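Local coordinates for protein N-ACETYLMURAMOYL-L-ALANINE AMIDASE CwlV (Paenibacillus polymyxa, PDB 1JWQ) that probably cleaves the amide bond between N-acetylmuramic acid and L-alanine in bacterial peptidoglycan, this chain being its zinc-binding catalytic domain, at residues N74-I79 against R132-P137; G91-Y96 against T119-R124; K110-A115 against Q166-G171. All blocks are in the same frame, centred on the assembly; numbering follows the deposited sequence.

Interaction 1 (N74-I79 against R132-P137); sequences NVFVSI and RETTMP
One backbone hydrogen bond ties Phe76 to Pro137: the amide N of Phe76 gives its hydrogen to Pro137 O over 2.9 Å. The same carbonyl oxygen lies 3.4 Å from Val75 CA in a CA-H...O contact, so two neighbouring residues of the strand meet one acceptor. Proline suits the place, since it contributes its carbonyl and has no amide hydrogen to satisfy; its ring CD approaches Asn74 O at 3.3 Å.

These contacts lie where the loop after helix 129-132 runs into strand 138-145, which continues beside strand 75-82 as its parallel neighbour in the open alpha/beta/alpha sheet. Phe76 N to Pro137 O is thus an early rung of that pairing.

The remaining contacts across the two segments are mainly apolar. Thr134 CG2 sits over one face of the Phe76 ring, 4.2 Å from its centroid and offset toward the rim, a CH-pi contact. Thr134 OG1 is hydrogen-bonded to Val130 O, outside the two segments, so the threonine serves both a polar and an apolar partner. The flexible thioether of Met136 bends at chi2 (-71°), which brings its SD 4.0 Å from Phe76 CB, while its CG packs 3.9 Å from Val75 CA.

Interaction 2 (G91-Y96 against T119-R124); sequences GTETYY and TDRGIR
Strands 92-96 and 120-124 form the parallel pair of a beta-alpha-beta unit, and Thr92 and Thr119 start the ladder. Thr92 N donates to Thr119 O (2.8 Å), and Thr92 O accepts from Arg121 N. Farther along, Thr94 N reaches Gly122 O, Thr94 O takes Arg124 N (2.8 Å), and Tyr96 N binds Arg124 O. Between Thr92 and Thr94 the register slips by one residue. Gly122 has the positive phi (73°) that glycine adopts easily, and its N is held by Asp120 OD2 in an Asx turn. A side chain on Gly91 would collide with Arg121 CG and Thr119 O.

The oppositely charged Glu93 and Arg121 lie side by side, pointing the same way; a salt bridge is likely, but its geometry is doubtful because the atoms are modelled too close. Tyr95 OH donates to Glu93 OE1 (2.5 Å) from above the carboxylate plane, and Tyr145 OH bonds to OE2. Arg124, extended from CG to NE, grips Arg121 O side-on with NE (2.9 Å) and NH2 (3.3 Å), in the guanidinium plane; its CB packs 3.9 Å from Tyr95 CE2. The arrangement is a beta-alpha-beta unit of strand 92-96, helix 102-116 and strand 120-125, its edge-strand pairing interrupted by a beta bulge.

Interaction 3 (K110-A115 against Q166-G171); sequences KYFAPA and QGIADG
Asp170 CB approaches the Tyr111 ring obliquely, 4.0 Å from Tyr111 CG, while Lys110 CG from the tyrosine's own helix lies over one face, 4.0 Å above the plane and offset toward the rim. Ring and carboxylate planes stand 89° apart. The Asp170 carboxylate takes a hydrogen bond at OD2 from Gln166 NE2 (2.9 Å), one turn back. The Phe112 ring is met obliquely by Ile168, whose CG1 lies 3.6 Å from Phe112 CD2; the two side chains run side by side in the same direction. Phe112 CG is anti to the backbone N (chi1 164°), and the ring beyond it touches Leu141 and Val143 of the sheet.

Helices 102-116 and 158-176 pack here on one side of the alpha/beta/alpha sandwich, antiparallel at 170° and with their axes only 7.3 Å apart. Gly167 permits this closeness: a CB there would collide with Ala115 CB and Tyr111 O. With no side chain at Gly167, Ala115 CB, a methyl small enough for the close packing, rests 4.0 Å from its CA. Tyr111 CB lies 3.5 Å from Gly167 O. An alanine in place of Phe112 would probably open a gap between the helix and the sheet and strip Ile168 CG1 and CD1 of their aromatic neighbour.

In the fold
The three contacts lie within one alpha/beta/alpha domain around a shared sheet. Interactions 1 and 2 both reach that sheet, their centres about 17 Å apart, and strand 138-145 lies between strands 75-82 and 92-96. Interaction 3 packs helices against one face of that sheet: Phe112 CE1 meets Thr92 CG2 at 3.3 Å, joining it to interaction 2, and Ile168 CD1 touches Ile79 CD1 at 4.1 Å, joining it to interaction 1. The zinc ion, bound by His10, Glu26 and His80, is about 9 Å from the Tyr95 side chain and about 12 Å from those of Phe76 and Phe112. Strand 75-82, part of which lies in interaction 1, also carries the zinc ligand His80.

Interaction 1 (N74-I79 against R132-P137)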
# COMPACT_ATOMS: atom_id res chain seq x y z
N ASN A 74 12.84 0.79 -8.26
CA ASN A 74 13.76 0.30 -7.25
C ASN A 74 12.93 -0.43 -6.20
O ASN A 74 13.40 -1.36 -5.56
CB ASN A 74 14.54 1.46 -6.62
CG ASN A 74 15.54 2.07 -7.59
OD1 ASN A 74 15.16 2.75 -8.54
ND2 ASN A 74 16.82 1.82 -7.34
N VAL A 75 11.69 0.03 -6.03
CA VAL A 75 10.76 -0.61 -5.10
C VAL A 75 9.35 -0.47 -5.63
O VAL A 75 9.04 0.42 -6.42
CB VAL A 75 10.81 0.01 -3.68
CG1 VAL A 75 12.18 -0.22 -3.06
CG2 VAL A 75 10.47 1.49 -3.74
N PHE A 76 8.48 -1.36 -5.17
CA PHE A 76 7.08 -1.37 -5.57
C PHE A 76 6.25 -1.56 -4.30
O PHE A 76 6.53 -2.45 -3.50
CB PHE A 76 6.84 -2.51 -6.56
CG PHE A 76 5.41 -2.66 -6.99
CD1 PHE A 76 4.53 -3.46 -6.28
CD2 PHE A 76 4.95 -2.02 -8.15
CE1 PHE A 76 3.21 -3.64 -6.71
CE2 PHE A 76 3.64 -2.19 -8.59
CZ PHE A 76 2.77 -3.00 -7.86
N VAL A 77 5.26 -0.70 -4.11
CA VAL A 77 4.40 -0.80 -2.94
C VAL A 77 2.95 -0.75 -3.39
O VAL A 77 2.52 0.22 -4.01
CB VAL A 77 4.63 0.36 -1.95
CG1 VAL A 77 3.70 0.22 -0.76
CG2 VAL A 77 6.09 0.37 -1.48
N SER A 78 2.21 -1.80 -3.09
CA SER A 78 0.80 -1.85 -3.43
C SER A 78 0.03 -1.60 -2.14
O SER A 78 0.30 -2.23 -1.12
CB SER A 78 0.44 -3.22 -4.02
OG SER A 78 -0.89 -3.20 -4.52
N ILE A 79 -0.90 -0.65 -2.19
CA ILE A 79 -1.68 -0.28 -1.02
C ILE A 79 -3.10 -0.81 -1.12
O ILE A 79 -3.80 -0.59 -2.11
CB ILE A 79 -1.70 1.25 -0.83
CG1 ILE A 79 -0.27 1.77 -0.67
CG2 ILE A 79 -2.53 1.61 0.39
CD1 ILE A 79 -0.17 3.29 -0.54
N ARG A 132 4.53 -10.80 -6.80
CA ARG A 132 5.13 -12.04 -7.28
C ARG A 132 5.83 -11.85 -8.63
O ARG A 132 6.96 -12.30 -8.82
CB ARG A 132 4.07 -13.12 -7.46
CG ARG A 132 4.60 -14.39 -8.12
CD ARG A 132 3.48 -15.40 -8.36
NE ARG A 132 2.52 -14.93 -9.36
CZ ARG A 132 1.22 -14.77 -9.12
NH1 ARG A 132 0.72 -15.04 -7.93
NH2 ARG A 132 0.42 -14.34 -10.09
N GLU A 133 5.13 -11.20 -9.55
CA GLU A 133 5.64 -10.98 -10.90
C GLU A 133 6.63 -9.83 -11.04
O GLU A 133 7.31 -9.71 -12.05
CB GLU A 133 4.47 -10.80 -11.87
CG GLU A 133 3.54 -12.01 -11.89
CD GLU A 133 4.25 -13.29 -12.29
OE1 GLU A 133 3.93 -14.36 -11.73
OE2 GLU A 133 5.14 -13.23 -13.17
N THR A 134 6.70 -8.98 -10.01
CA THR A 134 7.64 -7.87 -10.02
C THR A 134 9.02 -8.46 -9.76
O THR A 134 9.14 -9.54 -9.18
CB THR A 134 7.31 -6.85 -8.93
OG1 THR A 134 6.67 -7.51 -7.83
CG2 THR A 134 6.38 -5.77 -9.48
N THR A 135 10.07 -7.77 -10.20
CA THR A 135 11.43 -8.25 -10.02
C THR A 135 12.25 -7.42 -9.04
O THR A 135 13.38 -7.78 -8.72
CB THR A 135 12.20 -8.29 -11.35
OG1 THR A 135 12.34 -6.95 -11.86
CG2 THR A 135 11.45 -9.14 -12.37
N MET A 136 11.69 -6.31 -8.57
CA MET A 136 12.37 -5.47 -7.60
C MET A 136 11.68 -5.70 -6.26
O MET A 136 10.62 -6.32 -6.20
CB MET A 136 12.29 -3.98 -8.00
CG MET A 136 10.90 -3.33 -7.86
SD MET A 136 9.66 -3.89 -9.05
CE MET A 136 10.53 -3.58 -10.64
N PRO A 137 12.28 -5.21 -5.15
CA PRO A 137 11.62 -5.41 -3.86
C PRO A 137 10.19 -4.91 -3.94
O PRO A 137 9.95 -3.77 -4.32
CB PRO A 137 12.49 -4.59 -2.91
CG PRO A 137 13.86 -4.77 -3.50
CD PRO A 137 13.60 -4.58 -4.99

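Interaction 2 (G91-Y96 against T119-R124)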
# COMPACT_ATOMS: atom_id res chain seq x y z
N GLY A 91 -6.59 -5.20 12.10
CA GLY A 91 -5.15 -5.15 12.12
C GLY A 91 -4.49 -4.80 10.81
O GLY A 91 -5.11 -4.79 9.75
N THR A 92 -3.19 -4.53 10.92
CA THR A 92 -2.35 -4.15 9.79
C THR A 92 -1.41 -5.29 9.41
O THR A 92 -0.78 -5.90 10.28
CB THR A 92 -1.51 -2.92 10.17
OG1 THR A 92 -2.39 -1.84 10.51
CG2 THR A 92 -0.62 -2.51 9.03
N GLU A 93 -1.32 -5.57 8.11
CA GLU A 93 -0.46 -6.63 7.61
C GLU A 93 0.39 -6.15 6.43
O GLU A 93 -0.05 -5.31 5.62
CB GLU A 93 -1.32 -7.82 7.15
CG GLU A 93 -2.59 -8.02 7.97
CD GLU A 93 -3.53 -9.07 7.39
OE1 GLU A 93 -3.51 -9.30 6.16
OE2 GLU A 93 -4.31 -9.68 8.17
N THR A 94 1.61 -6.69 6.33
CA THR A 94 2.54 -6.36 5.26
C THR A 94 2.90 -7.68 4.60
O THR A 94 3.28 -8.62 5.29
CB THR A 94 3.82 -5.73 5.80
OG1 THR A 94 3.51 -4.47 6.40
CG2 THR A 94 4.82 -5.53 4.66
N TYR A 95 2.73 -7.75 3.29
CA TYR A 95 3.02 -8.97 2.54
C TYR A 95 4.20 -8.87 1.58
O TYR A 95 4.45 -7.82 0.99
CB TYR A 95 1.81 -9.38 1.71
CG TYR A 95 0.62 -9.83 2.51
CD1 TYR A 95 -0.34 -8.93 2.94
CD2 TYR A 95 0.45 -11.18 2.82
CE1 TYR A 95 -1.45 -9.36 3.67
CE2 TYR A 95 -0.64 -11.62 3.54
CZ TYR A 95 -1.59 -10.71 3.96
OH TYR A 95 -2.70 -11.15 4.65
N TYR A 96 4.90 -9.99 1.41
CA TYR A 96 6.01 -10.09 0.47
C TYR A 96 5.76 -11.45 -0.19
O TYR A 96 5.01 -12.26 0.36
CB TYR A 96 7.36 -10.12 1.20
CG TYR A 96 7.63 -11.44 1.89
CD1 TYR A 96 7.09 -11.71 3.15
CD2 TYR A 96 8.35 -12.45 1.25
CE1 TYR A 96 7.26 -12.96 3.75
CE2 TYR A 96 8.53 -13.69 1.84
CZ TYR A 96 7.98 -13.94 3.09
OH TYR A 96 8.14 -15.18 3.67
N THR A 119 -3.84 -3.18 15.37
CA THR A 119 -3.19 -4.42 15.79
C THR A 119 -2.16 -4.85 14.76
O THR A 119 -2.47 -4.97 13.57
CB THR A 119 -4.21 -5.54 16.00
OG1 THR A 119 -5.13 -5.16 17.03
CG2 THR A 119 -3.50 -6.83 16.41
N ASP A 120 -0.94 -5.08 15.23
CA ASP A 120 0.15 -5.49 14.37
C ASP A 120 0.04 -6.96 14.01
O ASP A 120 0.36 -7.84 14.81
CB ASP A 120 1.48 -5.23 15.08
CG ASP A 120 2.68 -5.63 14.24
OD1 ASP A 120 3.81 -5.46 14.72
OD2 ASP A 120 2.49 -6.11 13.11
N ARG A 121 -0.42 -7.23 12.79
CA ARG A 121 -0.57 -8.61 12.34
C ARG A 121 0.71 -9.12 11.67
O ARG A 121 0.73 -10.23 11.12
CB ARG A 121 -1.77 -8.72 11.39
CG ARG A 121 -3.10 -8.34 12.03
CD ARG A 121 -4.22 -8.45 11.00
NE ARG A 121 -4.33 -9.82 10.52
CZ ARG A 121 -5.23 -10.70 10.95
NH1 ARG A 121 -6.13 -10.34 11.86
NH2 ARG A 121 -5.22 -11.94 10.48
N GLY A 122 1.76 -8.31 11.72
CA GLY A 122 3.05 -8.70 11.18
C GLY A 122 3.27 -8.75 9.68
O GLY A 122 2.45 -8.28 8.88
N ILE A 123 4.41 -9.33 9.31
CA ILE A 123 4.82 -9.50 7.93
C ILE A 123 4.51 -10.94 7.53
O ILE A 123 4.92 -11.87 8.22
CB ILE A 123 6.33 -9.22 7.78
CG1 ILE A 123 6.62 -7.79 8.25
CG2 ILE A 123 6.76 -9.41 6.33
CD1 ILE A 123 8.10 -7.49 8.43
N ARG A 124 3.80 -11.11 6.43
CA ARG A 124 3.40 -12.44 5.99
C ARG A 124 3.67 -12.70 4.52
O ARG A 124 3.81 -11.78 3.72
CB ARG A 124 1.91 -12.62 6.25
CG ARG A 124 1.45 -12.07 7.60
CD ARG A 124 -0.05 -12.24 7.78
NE ARG A 124 -0.43 -12.04 9.18
CZ ARG A 124 -1.48 -12.63 9.75
NH1 ARG A 124 -2.25 -13.44 9.05
NH2 ARG A 124 -1.74 -12.41 11.04
O HOH W 1 -4.54 -12.15 7.15
O HOH W 2 -2.57 -13.94 5.79

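Interaction 3 (K110-A115 against Q166-G171)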
# COMPACT_ATOMS: atom_id res chain seq x y z
N LYS A 110 8.44 -1.76 9.82
CA LYS A 110 9.01 -1.04 10.96
C LYS A 110 8.42 0.36 11.13
O LYS A 110 8.16 0.81 12.25
CB LYS A 110 10.53 -0.94 10.80
CG LYS A 110 11.26 -0.30 11.98
CD LYS A 110 12.76 -0.19 11.70
CE LYS A 110 13.54 0.15 12.96
NZ LYS A 110 12.99 1.33 13.69
N TYR A 111 8.19 1.05 10.02
CA TYR A 111 7.64 2.41 10.09
C TYR A 111 6.16 2.48 9.79
O TYR A 111 5.44 3.34 10.31
CB TYR A 111 8.41 3.32 9.13
CG TYR A 111 9.88 3.37 9.45
CD1 TYR A 111 10.78 2.49 8.84
CD2 TYR A 111 10.37 4.24 10.43
CE1 TYR A 111 12.13 2.48 9.19
CE2 TYR A 111 11.71 4.24 10.79
CZ TYR A 111 12.58 3.36 10.17
OH TYR A 111 13.91 3.35 10.54
N PHE A 112 5.71 1.58 8.93
CA PHE A 112 4.31 1.52 8.53
C PHE A 112 3.37 1.04 9.64
O PHE A 112 2.38 1.70 9.96
CB PHE A 112 4.22 0.62 7.29
CG PHE A 112 2.84 0.14 6.97
CD1 PHE A 112 2.59 -1.22 6.80
CD2 PHE A 112 1.79 1.04 6.80
CE1 PHE A 112 1.32 -1.67 6.47
CE2 PHE A 112 0.52 0.59 6.47
CZ PHE A 112 0.28 -0.76 6.30
N ALA A 113 3.68 -0.12 10.22
CA ALA A 113 2.83 -0.70 11.26
C ALA A 113 2.53 0.22 12.45
O ALA A 113 1.36 0.41 12.80
CB ALA A 113 3.45 -2.01 11.75
N PRO A 114 3.56 0.79 13.09
CA PRO A 114 3.31 1.67 14.23
C PRO A 114 2.46 2.89 13.86
O PRO A 114 1.72 3.41 14.69
CB PRO A 114 4.71 2.07 14.67
CG PRO A 114 5.54 0.89 14.28
CD PRO A 114 5.00 0.58 12.90
N ALA A 115 2.57 3.33 12.61
CA ALA A 115 1.82 4.49 12.15
C ALA A 115 0.31 4.25 12.11
O ALA A 115 -0.46 5.17 12.34
CB ALA A 115 2.32 4.92 10.77
N GLN A 166 2.71 8.93 5.98
CA GLN A 166 4.06 9.33 6.35
C GLN A 166 4.86 8.09 6.73
O GLN A 166 6.04 7.99 6.42
CB GLN A 166 4.04 10.31 7.52
CG GLN A 166 5.44 10.79 7.92
CD GLN A 166 6.11 11.60 6.82
OE1 GLN A 166 5.60 12.64 6.40
NE2 GLN A 166 7.26 11.12 6.35
N GLY A 167 4.20 7.15 7.40
CA GLY A 167 4.87 5.93 7.80
C GLY A 167 5.30 5.13 6.59
O GLY A 167 6.41 4.61 6.54
N ILE A 168 4.42 5.04 5.60
CA ILE A 168 4.73 4.32 4.37
C ILE A 168 5.88 5.02 3.65
O ILE A 168 6.80 4.38 3.14
CB ILE A 168 3.48 4.24 3.46
CG1 ILE A 168 2.41 3.39 4.15
CG2 ILE A 168 3.84 3.65 2.11
CD1 ILE A 168 1.09 3.29 3.39
N ALA A 169 5.82 6.35 3.61
CA ALA A 169 6.87 7.13 2.97
C ALA A 169 8.20 6.86 3.66
O ALA A 169 9.22 6.68 3.00
CB ALA A 169 6.52 8.62 3.03
N ASP A 170 8.20 6.83 5.00
CA ASP A 170 9.42 6.58 5.75
C ASP A 170 9.98 5.20 5.41
O ASP A 170 11.19 5.03 5.24
CB ASP A 170 9.17 6.68 7.25
CG ASP A 170 8.95 8.11 7.72
OD1 ASP A 170 8.55 8.30 8.88
OD2 ASP A 170 9.19 9.04 6.92
N GLY A 171 9.11 4.20 5.31
CA GLY A 171 9.55 2.86 4.98
C GLY A 171 10.34 2.86 3.68
O GLY A 171 11.37 2.20 3.56